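Local coordinates for dihydrodipicolinate synthase (Bacillus anthracis, PDB 1XKY) that catalyses the condensation of pyruvate with aspartate semialdehyde, the first committed step of the diaminopimelate route to lysine, as a Schiff-base-forming TIM-barrel lyase, at the potassium ion site. Coordinates in Å, arbitrary orientation; residue numbers count along the deposited sequence, not the author numbering.

Two potassium sites lie side by side on one flank of the TIM barrel, the C-alpha centres of contact 1 and contact 2 being about 9 Å apart. In each, the loop leading from a helix into the next strand wraps the ion: contact 1 follows helix 178-187 and precedes strand 193-196, whereas contact 2 follows helix 156-163 and runs into strand 168-173. Phe192 is common to both, giving its carbonyl oxygen to the ion of contact 1 and its ring to the wall of contact 2. Every copy in the tetrameric assembly has both sites, which plausibly stiffen neighbouring helix-to-strand loops; the ions may come from the crystallisation medium.

Contact 1: the potassium ion site. Residues 184-185, 188-190, 192. With K (potassium ion), chain B.
A helix C-terminal cap closed by a potassium ion forms this site of the dihydrodipicolinate synthase TIM barrel, where helix 178-187 ends and the chain turns towards strand 193-196. The ion is at least eight-coordinate, with protein oxygens and waters as its ligands, and no carboxylate of the protein touches it directly. Ile185 O, a carbonyl of the last helical turn, binds K at 2.8 Å, so the negative end of the helix dipole probably helps to hold the cation. Thr188 contributes twice: its hydroxyl OG1 lies 2.8 Å from K, and its own carbonyl O is a longer ligand at 3.1 Å. The side chain reaches the ion because OG1 takes the crowded position between the backbone N and the carbonyl carbon (chi1 58°), while CG2 stands anti to the carbonyl carbon, beside the backbone N. In this rotamer OG1 also donates a hydrogen bond to Ile184 O at 2.7 Å. The donor sits above the carbonyl plane, 31° out of it, and the C=O...OG1 angle is 141°, so the bond does not follow a lone pair. With its hydrogen presumably directed at Ile184 O, the hydroxyl can offer its oxygen to the metal, and Ile184 acts as a second-shell residue fixing its rotation. Beyond Thr188 the extended backbone brings Ala189 O to K at 2.8 Å. Phe192 O arrives from the residue just before strand 193-196 as a longer, presumably weaker ligand, 3.2 Å from K, tying the far end of the loop to the helix end. Waters 1, 2 and 3 complete the observed shell. Asp190 acts at one remove: its carboxylate OD1 is 2.9 Å from the oxygen of water 3, and this negative group would be expected to favour the cation through the water.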
loop_
_atom_site.group_PDB
_atom_site.type_symbol
_atom_site.label_atom_id
_atom_site.label_comp_id
_atom_site.label_asym_id
_atom_site.label_seq_id
_atom_site.Cartn_x
_atom_site.Cartn_y
_atom_site.Cartn_z
ATOM N N ILE A 184 12.630 -10.497 -15.880
ATOM C CA ILE A 184 12.641 -11.960 -15.883
ATOM C C ILE A 184 12.856 -12.466 -17.305
ATOM O O ILE A 184 13.676 -13.351 -17.533
ATOM C CB ILE A 184 11.322 -12.558 -15.315
ATOM C CG1 ILE A 184 11.181 -12.220 -13.819
ATOM C CG2 ILE A 184 11.288 -14.086 -15.528
ATOM C CD1 ILE A 184 9.797 -12.481 -13.257
ATOM N N ILE A 185 12.101 -11.902 -18.246
ATOM C CA ILE A 185 12.214 -12.261 -19.656
ATOM C C ILE A 185 13.658 -12.063 -20.123
ATOM O O ILE A 185 14.241 -12.947 -20.739
ATOM C CB ILE A 185 11.230 -11.451 -20.556
ATOM C CG1 ILE A 185 9.777 -11.865 -20.273
ATOM C CG2 ILE A 185 11.554 -11.654 -22.051
ATOM C CD1 ILE A 185 8.730 -10.822 -20.654
ATOM N N THR A 188 16.429 -14.536 -18.121
ATOM C CA THR A 188 16.284 -15.984 -18.249
ATOM C C THR A 188 16.585 -16.410 -19.685
ATOM O O THR A 188 16.540 -15.590 -20.605
ATOM C CB THR A 188 14.859 -16.458 -17.837
ATOM O OG1 THR A 188 13.865 -15.800 -18.639
ATOM C CG2 THR A 188 14.587 -16.160 -16.366
ATOM N N ALA A 189 16.875 -17.697 -19.874
ATOM C CA ALA A 189 17.143 -18.261 -21.210
ATOM C C ALA A 189 15.919 -18.223 -22.136
ATOM O O ALA A 189 14.774 -18.088 -21.681
ATOM C CB ALA A 189 17.646 -19.691 -21.080
ATOM N N ASP A 190 16.161 -18.352 -23.438
ATOM C CA ASP A 190 15.081 -18.317 -24.432
ATOM C C ASP A 190 14.025 -19.390 -24.188
ATOM O O ASP A 190 12.868 -19.214 -24.573
ATOM C CB ASP A 190 15.634 -18.484 -25.851
ATOM C CG ASP A 190 16.447 -17.287 -26.318
ATOM O OD1 ASP A 190 16.397 -16.213 -25.671
ATOM O OD2 ASP A 190 17.132 -17.432 -27.357
ATOM N N PHE A 192 12.864 -20.337 -21.312
ATOM C CA PHE A 192 12.067 -20.053 -20.129
ATOM C C PHE A 192 11.004 -19.011 -20.478
ATOM O O PHE A 192 11.336 -17.898 -20.882
ATOM C CB PHE A 192 12.943 -19.565 -18.978
ATOM C CG PHE A 192 12.191 -19.382 -17.689
ATOM C CD1 PHE A 192 11.999 -20.453 -16.826
ATOM C CD2 PHE A 192 11.660 -18.146 -17.352
ATOM C CE1 PHE A 192 11.297 -20.296 -15.647
ATOM C CE2 PHE A 192 10.954 -17.975 -16.166
ATOM C CZ PHE A 192 10.777 -19.054 -15.309
HETATM K K K B . 13.581 -15.614 -21.421
HETATM O O HOH W 1 10.873 -15.367 -20.810
HETATM O O HOH W 2 12.090 -15.813 -24.174
HETATM O O HOH W 3 14.808 -14.853 -23.670
#

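Contact 2: the potassium ion site. Residues 160, 163-169, 192. With K (potassium ion), chain C.
Ser163 CB lies over one face of the Phe192 ring beside the second potassium site of this dihydrodipicolinate synthase, a loop of backbone carbonyls that joins helix 156-163 to strand 168-173 of the TIM barrel. Ser163 CB rests 3.5 Å above the plane of the Phe192 ring, displaced towards its rim, while Ile168 O approaches the same ring in plane, at an edge. The phenyl group is carried there with CG anti to the backbone N (chi1 -174°) and the ring plane roughly perpendicular to the plane through CA, CB and CG. It does not ligate the metal; its CD1 stays 4.9 Å from K, so its part is to pack against two residues whose carbonyls do. The Ser163 hydroxyl is likewise turned away from the ion. With chi1 at 80°, OG swings back along the helix and donates to Val160 O at 2.6 Å, in the carbonyl plane and on a lone pair, with a C=O...OG angle of 127°. This bond satisfies a carbonyl of the last turn and holds the side chain; independently, the main-chain Ser163 O faces K at 2.7 Å. Around the ion the chain curls so that Ile165 O binds K at 2.8 Å and Ile168 O, at the start of the strand, at 2.7 Å; the partial negative charge of these carbonyls probably stabilises the cation. Glu166 O is a more distant ligand, 3.2 Å from K; the Glu166 side chain is extended, CG anti to the backbone N, and carries its carboxylate away from the ion. Waters 4 and 5 complete the observed shell, a distorted six-coordinate one.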
loop_
_atom_site.group_PDB
_atom_site.type_symbol
_atom_site.label_atom_id
_atom_site.label_comp_id
_atom_site.label_asym_id
_atom_site.label_seq_id
_atom_site.Cartn_x
_atom_site.Cartn_y
_atom_site.Cartn_z
ATOM N N VAL A 160 15.050 -16.202 -11.668
ATOM C CA VAL A 160 16.196 -16.483 -12.526
ATOM C C VAL A 160 16.955 -17.716 -12.015
ATOM O O VAL A 160 17.246 -18.620 -12.786
ATOM C CB VAL A 160 17.157 -15.261 -12.648
ATOM C CG1 VAL A 160 18.442 -15.653 -13.399
ATOM C CG2 VAL A 160 16.477 -14.094 -13.353
ATOM N N SER A 163 14.964 -20.764 -12.757
ATOM C CA SER A 163 14.958 -21.041 -14.199
ATOM C C SER A 163 16.174 -21.855 -14.655
ATOM O O SER A 163 16.132 -22.491 -15.709
ATOM C CB SER A 163 14.887 -19.743 -15.017
ATOM O OG SER A 163 16.159 -19.117 -15.106
ATOM N N GLU A 164 17.253 -21.823 -13.877
ATOM C CA GLU A 164 18.430 -22.628 -14.165
ATOM C C GLU A 164 18.228 -24.109 -13.844
ATOM O O GLU A 164 19.031 -24.940 -14.241
ATOM C CB GLU A 164 19.641 -22.088 -13.409
ATOM C CG GLU A 164 20.067 -20.711 -13.895
ATOM C CD GLU A 164 21.077 -20.045 -12.992
ATOM O OE1 GLU A 164 21.711 -20.729 -12.161
ATOM O OE2 GLU A 164 21.231 -18.817 -13.107
ATOM N N ILE A 165 17.170 -24.444 -13.114
ATOM C CA ILE A 165 16.868 -25.839 -12.848
ATOM C C ILE A 165 16.154 -26.393 -14.072
ATOM O O ILE A 165 15.208 -25.777 -14.576
ATOM C CB ILE A 165 16.033 -25.998 -11.582
ATOM C CG1 ILE A 165 16.862 -25.519 -10.377
ATOM C CG2 ILE A 165 15.579 -27.448 -11.415
ATOM C CD1 ILE A 165 16.070 -25.295 -9.136
ATOM N N GLU A 166 16.627 -27.546 -14.548
ATOM C CA GLU A 166 16.263 -28.089 -15.856
ATOM C C GLU A 166 14.753 -28.091 -16.124
ATOM O O GLU A 166 14.314 -27.598 -17.161
ATOM C CB GLU A 166 16.836 -29.502 -16.017
ATOM C CG GLU A 166 16.470 -30.172 -17.321
ATOM C CD GLU A 166 17.182 -31.497 -17.528
ATOM O OE1 GLU A 166 17.539 -31.785 -18.690
ATOM O OE2 GLU A 166 17.385 -32.248 -16.541
ATOM N N ASN A 167 13.964 -28.618 -15.195
ATOM C CA ASN A 167 12.519 -28.781 -15.442
ATOM C C ASN A 167 11.620 -27.617 -14.982
ATOM O O ASN A 167 10.398 -27.726 -15.051
ATOM C CB ASN A 167 12.016 -30.117 -14.871
ATOM C CG ASN A 167 12.154 -30.208 -13.370
ATOM O OD1 ASN A 167 13.063 -29.623 -12.783
ATOM N ND2 ASN A 167 11.252 -30.954 -12.738
ATOM N N ILE A 168 12.209 -26.517 -14.515
ATOM C CA ILE A 168 11.436 -25.298 -14.225
ATOM C C ILE A 168 11.491 -24.415 -15.474
ATOM O O ILE A 168 12.514 -23.771 -15.758
ATOM C CB ILE A 168 11.934 -24.546 -12.963
ATOM C CG1 ILE A 168 11.942 -25.493 -11.756
ATOM C CG2 ILE A 168 11.028 -23.333 -12.696
ATOM C CD1 ILE A 168 12.357 -24.871 -10.433
ATOM N N VAL A 169 10.387 -24.409 -16.221
ATOM C CA VAL A 169 10.370 -23.933 -17.607
ATOM C C VAL A 169 9.551 -22.664 -17.863
ATOM O O VAL A 169 9.644 -22.073 -18.949
ATOM C CB VAL A 169 9.887 -25.056 -18.573
ATOM C CG1 VAL A 169 10.774 -26.281 -18.459
ATOM C CG2 VAL A 169 8.406 -25.443 -18.331
ATOM N N PHE A 192 12.864 -20.337 -21.312
ATOM C CA PHE A 192 12.067 -20.053 -20.129
ATOM C C PHE A 192 11.004 -19.011 -20.478
ATOM O O PHE A 192 11.336 -17.898 -20.882
ATOM C CB PHE A 192 12.943 -19.565 -18.978
ATOM C CG PHE A 192 12.191 -19.382 -17.689
ATOM C CD1 PHE A 192 11.999 -20.453 -16.826
ATOM C CD2 PHE A 192 11.660 -18.146 -17.352
ATOM C CE1 PHE A 192 11.297 -20.296 -15.647
ATOM C CE2 PHE A 192 10.954 -17.975 -16.166
ATOM C CZ PHE A 192 10.777 -19.054 -15.309
HETATM K K K C . 14.840 -24.450 -16.991
HETATM O O HOH W 4 13.545 -23.286 -19.344
HETATM O O HOH W 5 17.171 -25.137 -17.999
#